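Local coordinates for macrodomain protein (Streptomyces coelicolor, PDB 5E3B) that probably removes ADP-ribose from ADP-ribosylated thymidine in DNA by hydrolysis, as a single-domain macrodomain enzyme, at residues V129-A134 with T166-P171; G38-A43 with E137-L142; A100-Q105 with T124-V129. All blocks are in the same frame, centred on the assembly; numbering follows the deposited sequence.

Contact 1 (V129-A134 with T166-P171); sequences VADRAA and TRRGIP
R168 and I170 reach out of the loop 166-171 to the flank of helix 119-136, where A130, D131, A133 and A134 receive them. In the macrodomain fold, a mixed sheet flanked by helices, this loop leads from helix 154-166 into strand 172-176.

The polar part is a salt bridge with an unequal grip. Both terminal nitrogens of R168 end on the same oxygen: NH1 lies 2.8 Å from OD1 of D131, nearly in line with its C-O bond, and NH2 lies 3.1 Å from D131 OD1, on the anti lone pair. OD1 sits in the guanidinium plane, but the carboxylate is turned 47° from that plane, which fits a forked bond to one oxygen rather than a paired one. The CB of D131 points away from the loop, and chi1 of -60° swings the carboxylate back to the arginine. Both residues are exposed, as suits a charged pair at the surface. The CB of A130 lies over one face of the guanidinium, 3.8 Å from R168 NH1.

The apolar part lies beneath. The type I turn from T166 ends at G169, whose positive phi (75°) favours glycine, just before I170. I170 is buried, with V140 and L165 also against it, and its extended CG1 branch brings CD1 to 3.6 Å from A130 CB and 4.2 Å from A133 CB. Alanines suit these places because their short side chains let a branched residue come close to the helix backbone. CD1 of I170 also rests 3.5 Å from A130 O, the carbonyl oxygen that accepts the helical bond from A134 N.

Contact 2 (G38-A43 with E137-L142); sequences GVKMIA and EASVHL
V39, M41 and A43 run beside S139 and H141 as parallel strands, their backbones joined by four hydrogen bonds. S139 N gives to V39 O at 3.0 Å and M41 N to S139 O at 2.8 Å; H141 N then gives to M41 O and A43 N to H141 O. M41 thus bonds both residues flanking its bridge partner V140, the usual parallel pattern, and H141 likewise bonds M41 and A43. CA-H...O contacts fill in between, such as V140 CA to M41 O at 3.2 Å. These are central strands of the macrodomain sheet, strand 40-47 being bonded on its other side to strand 97-105 and strand 139-143 to strand 172-176.

Farther out, M41 and V140 turn to the face under helix 119-136, where apolar residues belong; A138 CB meets V39 CG1 at 3.7 Å nearby. K40, S139, I42 and H141 turn to the other face. There H141 NE2 donates to S139 OG at 2.8 Å, 16° out of the ring plane, while H141 ND1 bonds to the hydroxyl of Y175. The serine OG stands between its backbone N and carbonyl carbon (chi1 57°), within reach of the imidazole. K40 bends twice, folding back so that NZ gives to G38 O at 2.7 Å and also to V36 O.

Two waters extend the N-terminal end of the pairing: one bridges V39 N and E137 O, the other accepts a hydrogen bond from S139 OG and donates one to V39 O. The serine hydroxyl thus accepts from histidine and donates to water, and the chain of hydrogen bonds ends on V39 O, which S139 N also holds.

Contact 3 (A100-Q105 with T124-V129); sequences ANMIGQ and TALGRV
Flat groups have no share in the meeting of M102 with A125, L126 and V129: no ring, amide or guanidinium offers a face or an edge across it. The nearest amide, that of N101, leaves on the far side of the strand, its OD1 bonded to H44 and its ND2 to Q89 and P67 O. What faces the helix is aliphatic carbon and one thioether sulfur.

M102 carries most of the contact. Its CB lies 3.8 Å from A125 CB, and the alanine's short side chain lets the methionine come close to the helix. The side chain leaves with CG beside the backbone N (chi1 -59°) and runs straight through chi2, so SD stands over the helix, 3.7 Å from V129 CG2 and 3.9 Å from L126 CD2. A bend at chi3 (-70°) then sends CE past the leucine towards A43. The methionine crosses V129 at about a right angle and L126 obliquely. A flexible, unbranched chain suits this place, since it can follow the groove between residues one turn apart on the helix.

In the macrodomain sheet, strand 97-105 is followed by helix 119-136 and then by strand 139-143, which runs parallel to it, a beta-alpha-beta unit with strand 40-47 between the two strands. The axes of segments 100-105 and 124-129 run nearly antiparallel (164°) and approach to 8.4 Å.

L126 meets the strand with only its tip and otherwise packs on helix 154-166, among L160, I161 and L165. At the other end, V129 uses its two methyl branches separately: CG1 faces M41 on the next strand, whereas CG2 lies 3.9 Å from A100 CB.

How the contacts relate
From the N terminus, the first segment reached is 38-43, on strand 40-47; it waits for its partner until residues 137-142, so contact 2 closes a long loop. Nested inside, contact 3 closes the short loop between strand 97-105, bonded to strand 40-47 through I42 O and A100 N, and helix 119-136. Contact 1 follows in series on the same helix, V129 being common to both, and closes at 166-171, beyond the end of contact 2; contacts 1 and 2 therefore cross. They meet at strand 139-143, where P171 O bonds to V140 N. Contact 2 joins two central strands, contact 3 sets the helix on the sheet, and contact 1 joins that helix to the loop leading into strand 172-176.

Contact 1 (V129-A134 with T166-P171)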
# COMPACT_ATOMS: atom_id res chain seq x y z
N VAL A 129 0.67 2.33 8.09
CA VAL A 129 1.36 1.13 7.67
C VAL A 129 2.56 0.88 8.57
O VAL A 129 2.81 -0.24 8.97
CB VAL A 129 1.75 1.23 6.17
CG1 VAL A 129 2.70 0.14 5.76
CG2 VAL A 129 0.49 1.15 5.30
N ALA A 130 3.35 1.94 8.80
CA ALA A 130 4.51 1.83 9.64
C ALA A 130 4.13 1.36 11.04
O ALA A 130 4.79 0.50 11.57
CB ALA A 130 5.28 3.08 9.70
N ASP A 131 3.08 1.95 11.63
CA ASP A 131 2.65 1.49 12.99
C ASP A 131 2.40 -0.00 12.98
O ASP A 131 2.77 -0.77 13.89
CB ASP A 131 1.45 2.25 13.48
CG ASP A 131 1.70 3.80 13.59
OD1 ASP A 131 2.86 4.22 13.82
OD2 ASP A 131 0.76 4.59 13.36
N ARG A 132 1.63 -0.46 11.98
CA ARG A 132 1.23 -1.91 11.93
C ARG A 132 2.38 -2.81 11.60
O ARG A 132 2.57 -3.89 12.19
CB ARG A 132 0.05 -2.01 10.97
CG ARG A 132 -0.66 -3.35 10.83
CD ARG A 132 -1.42 -3.68 12.11
NE ARG A 132 -2.12 -4.96 11.90
CZ ARG A 132 -2.04 -6.02 12.73
NH1 ARG A 132 -1.34 -6.02 13.82
NH2 ARG A 132 -2.74 -7.12 12.39
N ALA A 133 3.27 -2.38 10.68
CA ALA A 133 4.45 -3.16 10.33
C ALA A 133 5.38 -3.23 11.49
O ALA A 133 5.93 -4.33 11.75
CB ALA A 133 5.13 -2.57 9.07
N ALA A 134 5.47 -2.20 12.30
CA ALA A 134 6.38 -2.29 13.46
C ALA A 134 5.88 -3.33 14.45
O ALA A 134 6.63 -4.19 14.87
CB ALA A 134 6.53 -0.96 14.09
N THR A 166 11.31 3.97 6.40
CA THR A 166 12.74 3.83 6.65
C THR A 166 13.20 4.44 7.97
O THR A 166 13.94 3.76 8.73
CB THR A 166 13.54 4.43 5.44
OG1 THR A 166 13.05 3.74 4.29
CG2 THR A 166 15.00 4.10 5.66
N ARG A 167 12.67 5.61 8.28
CA ARG A 167 13.01 6.36 9.48
C ARG A 167 12.73 5.52 10.74
O ARG A 167 13.39 5.66 11.75
CB ARG A 167 12.21 7.64 9.55
CG ARG A 167 12.62 8.64 10.64
CD ARG A 167 11.68 9.83 10.73
NE ARG A 167 10.31 9.39 10.96
CZ ARG A 167 9.78 9.09 12.13
NH1 ARG A 167 8.56 8.62 12.16
NH2 ARG A 167 10.48 9.18 13.27
N ARG A 168 11.75 4.67 10.64
CA ARG A 168 11.44 3.78 11.77
C ARG A 168 12.10 2.46 11.76
O ARG A 168 11.77 1.64 12.63
CB ARG A 168 9.95 3.67 11.81
CG ARG A 168 9.53 4.97 12.44
CD ARG A 168 8.14 5.02 12.66
NE ARG A 168 7.60 4.07 13.66
CZ ARG A 168 6.27 4.00 13.77
NH1 ARG A 168 5.52 4.82 13.05
NH2 ARG A 168 5.71 3.19 14.60
N GLY A 169 13.07 2.25 10.91
CA GLY A 169 13.78 1.02 10.82
C GLY A 169 13.01 -0.12 10.15
O GLY A 169 13.47 -1.25 10.22
N ILE A 170 11.98 0.21 9.41
CA ILE A 170 11.19 -0.81 8.72
C ILE A 170 11.84 -1.07 7.34
O ILE A 170 11.97 -0.15 6.53
CB ILE A 170 9.75 -0.39 8.58
CG1 ILE A 170 9.11 -0.23 9.99
CG2 ILE A 170 8.97 -1.37 7.71
CD1 ILE A 170 7.88 0.55 9.86
N PRO A 171 12.17 -2.34 7.05
CA PRO A 171 12.71 -2.62 5.72
C PRO A 171 11.66 -2.34 4.61
O PRO A 171 10.50 -2.72 4.75
CB PRO A 171 13.01 -4.11 5.74
CG PRO A 171 12.97 -4.53 7.22
CD PRO A 171 12.07 -3.56 7.89

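Contact 2 (G38-A43 with E137-L142)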
# COMPACT_ATOMS: atom_id res chain seq x y z
N GLY A 38 9.93 -13.80 7.20
CA GLY A 38 9.31 -13.02 8.22
C GLY A 38 8.00 -12.48 7.64
O GLY A 38 7.65 -12.81 6.52
N VAL A 39 7.31 -11.72 8.43
CA VAL A 39 5.98 -11.21 8.06
C VAL A 39 6.27 -10.22 6.96
O VAL A 39 7.21 -9.40 7.06
CB VAL A 39 5.27 -10.54 9.24
CG1 VAL A 39 3.96 -9.95 8.80
CG2 VAL A 39 5.07 -11.59 10.36
N LYS A 40 5.42 -10.26 5.96
CA LYS A 40 5.48 -9.36 4.78
C LYS A 40 4.18 -8.56 4.70
O LYS A 40 3.07 -9.12 4.82
CB LYS A 40 5.64 -10.19 3.53
CG LYS A 40 7.04 -10.83 3.52
CD LYS A 40 7.14 -12.01 2.59
CE LYS A 40 6.59 -13.33 3.15
NZ LYS A 40 7.43 -14.08 4.12
N MET A 41 4.33 -7.26 4.36
CA MET A 41 3.18 -6.40 4.18
C MET A 41 3.34 -5.70 2.86
O MET A 41 4.32 -5.02 2.64
CB MET A 41 3.02 -5.39 5.28
CG MET A 41 1.80 -4.58 5.12
SD MET A 41 1.63 -3.35 6.39
CE MET A 41 1.31 -4.31 7.82
N ILE A 42 2.33 -5.90 2.01
CA ILE A 42 2.30 -5.31 0.67
C ILE A 42 1.39 -4.11 0.70
O ILE A 42 0.20 -4.26 0.92
CB ILE A 42 1.82 -6.35 -0.31
CG1 ILE A 42 2.72 -7.61 -0.27
CG2 ILE A 42 1.69 -5.79 -1.69
CD1 ILE A 42 1.98 -8.78 -0.76
N ALA A 43 1.92 -2.90 0.49
CA ALA A 43 1.16 -1.68 0.65
C ALA A 43 1.02 -1.01 -0.67
O ALA A 43 2.01 -0.92 -1.45
CB ALA A 43 1.90 -0.72 1.59
N GLU A 137 6.46 -6.81 13.16
CA GLU A 137 7.87 -7.00 12.77
C GLU A 137 7.93 -7.35 11.28
O GLU A 137 8.64 -8.25 10.83
CB GLU A 137 8.52 -8.09 13.64
CG GLU A 137 8.65 -7.59 15.07
CD GLU A 137 9.48 -8.52 15.98
OE1 GLU A 137 10.01 -9.55 15.50
OE2 GLU A 137 9.57 -8.19 17.18
N ALA A 138 7.21 -6.60 10.47
CA ALA A 138 7.10 -6.90 9.07
C ALA A 138 8.06 -6.07 8.23
O ALA A 138 8.32 -4.92 8.53
CB ALA A 138 5.68 -6.68 8.61
N SER A 139 8.43 -6.65 7.09
CA SER A 139 8.98 -5.81 6.01
C SER A 139 7.86 -5.33 5.10
O SER A 139 6.79 -6.00 5.01
CB SER A 139 9.98 -6.62 5.21
OG SER A 139 9.45 -7.80 4.66
N VAL A 140 8.09 -4.20 4.41
CA VAL A 140 7.05 -3.57 3.59
C VAL A 140 7.48 -3.61 2.11
O VAL A 140 8.67 -3.45 1.82
CB VAL A 140 6.74 -2.16 4.09
CG1 VAL A 140 5.82 -1.47 3.15
CG2 VAL A 140 6.13 -2.27 5.50
N HIS A 141 6.53 -3.89 1.23
CA HIS A 141 6.73 -4.19 -0.21
C HIS A 141 5.74 -3.38 -0.97
O HIS A 141 4.50 -3.49 -0.77
CB HIS A 141 6.55 -5.71 -0.39
CG HIS A 141 7.53 -6.48 0.41
ND1 HIS A 141 8.79 -6.80 -0.05
CD2 HIS A 141 7.49 -6.90 1.70
CE1 HIS A 141 9.45 -7.44 0.87
NE2 HIS A 141 8.72 -7.47 1.97
N LEU A 142 6.26 -2.45 -1.82
CA LEU A 142 5.43 -1.52 -2.50
C LEU A 142 5.72 -1.48 -4.00
O LEU A 142 6.86 -1.53 -4.40
CB LEU A 142 5.56 -0.07 -1.98
CG LEU A 142 5.37 0.30 -0.49
CD1 LEU A 142 6.71 0.38 0.09
CD2 LEU A 142 4.54 1.57 -0.32
O HOH W 1 9.87 -9.70 6.56
O HOH W 2 8.72 -10.98 10.88

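Contact 3 (A100-Q105 with T124-V129)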
# COMPACT_ATOMS: atom_id res chain seq x y z
N ALA A 100 -2.03 -4.04 2.57
CA ALA A 100 -2.48 -2.81 3.15
C ALA A 100 -3.07 -1.97 2.04
O ALA A 100 -2.36 -1.48 1.15
CB ALA A 100 -1.29 -2.01 3.80
N ASN A 101 -4.39 -1.87 2.03
CA ASN A 101 -5.09 -1.04 1.10
C ASN A 101 -5.15 0.40 1.67
O ASN A 101 -5.85 0.67 2.65
CB ASN A 101 -6.53 -1.51 0.89
CG ASN A 101 -6.70 -2.90 0.28
OD1 ASN A 101 -5.89 -3.43 -0.46
ND2 ASN A 101 -7.83 -3.52 0.67
N MET A 102 -4.32 1.27 1.12
CA MET A 102 -4.13 2.66 1.59
C MET A 102 -5.04 3.58 0.77
O MET A 102 -4.88 3.62 -0.44
CB MET A 102 -2.73 3.15 1.41
CG MET A 102 -1.69 2.31 2.15
SD MET A 102 0.00 3.00 2.12
CE MET A 102 0.39 2.76 0.44
N ILE A 103 -5.86 4.37 1.42
CA ILE A 103 -6.70 5.32 0.64
C ILE A 103 -5.87 6.58 0.45
O ILE A 103 -5.84 7.47 1.36
CB ILE A 103 -8.04 5.58 1.35
CG1 ILE A 103 -8.83 4.31 1.68
CG2 ILE A 103 -8.85 6.51 0.44
CD1 ILE A 103 -9.01 3.33 0.52
N GLY A 104 -5.21 6.63 -0.69
CA GLY A 104 -4.23 7.68 -0.91
C GLY A 104 -4.50 8.55 -2.06
O GLY A 104 -3.83 9.59 -2.18
N GLN A 105 -5.42 8.14 -2.94
CA GLN A 105 -5.66 8.81 -4.22
C GLN A 105 -7.08 9.37 -4.19
O GLN A 105 -8.04 8.68 -3.86
CB GLN A 105 -5.48 7.83 -5.37
CG GLN A 105 -5.94 8.37 -6.68
CD GLN A 105 -5.93 7.30 -7.70
OE1 GLN A 105 -5.43 6.20 -7.45
NE2 GLN A 105 -6.56 7.56 -8.83
N THR A 124 -0.15 10.11 5.88
CA THR A 124 -0.92 9.56 6.97
C THR A 124 -1.01 8.02 6.86
O THR A 124 -0.78 7.25 7.80
CB THR A 124 -2.30 10.18 7.02
OG1 THR A 124 -2.08 11.61 7.32
CG2 THR A 124 -3.14 9.59 8.07
N ALA A 125 -1.32 7.59 5.65
CA ALA A 125 -1.50 6.16 5.41
C ALA A 125 -0.25 5.39 5.57
O ALA A 125 -0.20 4.30 6.16
CB ALA A 125 -2.05 5.90 3.98
N LEU A 126 0.83 5.92 5.03
CA LEU A 126 2.11 5.30 5.26
C LEU A 126 2.56 5.26 6.69
O LEU A 126 3.22 4.29 7.12
CB LEU A 126 3.23 5.94 4.41
CG LEU A 126 3.17 5.77 2.87
CD1 LEU A 126 4.11 6.73 2.17
CD2 LEU A 126 3.59 4.35 2.50
N GLY A 127 2.24 6.29 7.46
CA GLY A 127 2.47 6.22 8.87
C GLY A 127 1.71 5.15 9.58
O GLY A 127 2.23 4.43 10.47
N ARG A 128 0.45 4.98 9.17
CA ARG A 128 -0.32 3.88 9.69
C ARG A 128 0.18 2.48 9.32
O ARG A 128 0.12 1.55 10.13
CB ARG A 128 -1.78 4.03 9.30
CG ARG A 128 -2.35 5.26 9.92
CD ARG A 128 -3.81 5.47 9.65
NE ARG A 128 -4.24 6.72 10.31
CZ ARG A 128 -5.48 7.21 10.28
NH1 ARG A 128 -6.46 6.52 9.68
NH2 ARG A 128 -5.76 8.40 10.85
N VAL A 129 0.67 2.33 8.09
CA VAL A 129 1.36 1.13 7.67
C VAL A 129 2.56 0.88 8.57
O VAL A 129 2.81 -0.24 8.97
CB VAL A 129 1.75 1.23 6.17
CG1 VAL A 129 2.70 0.14 5.76
CG2 VAL A 129 0.49 1.15 5.30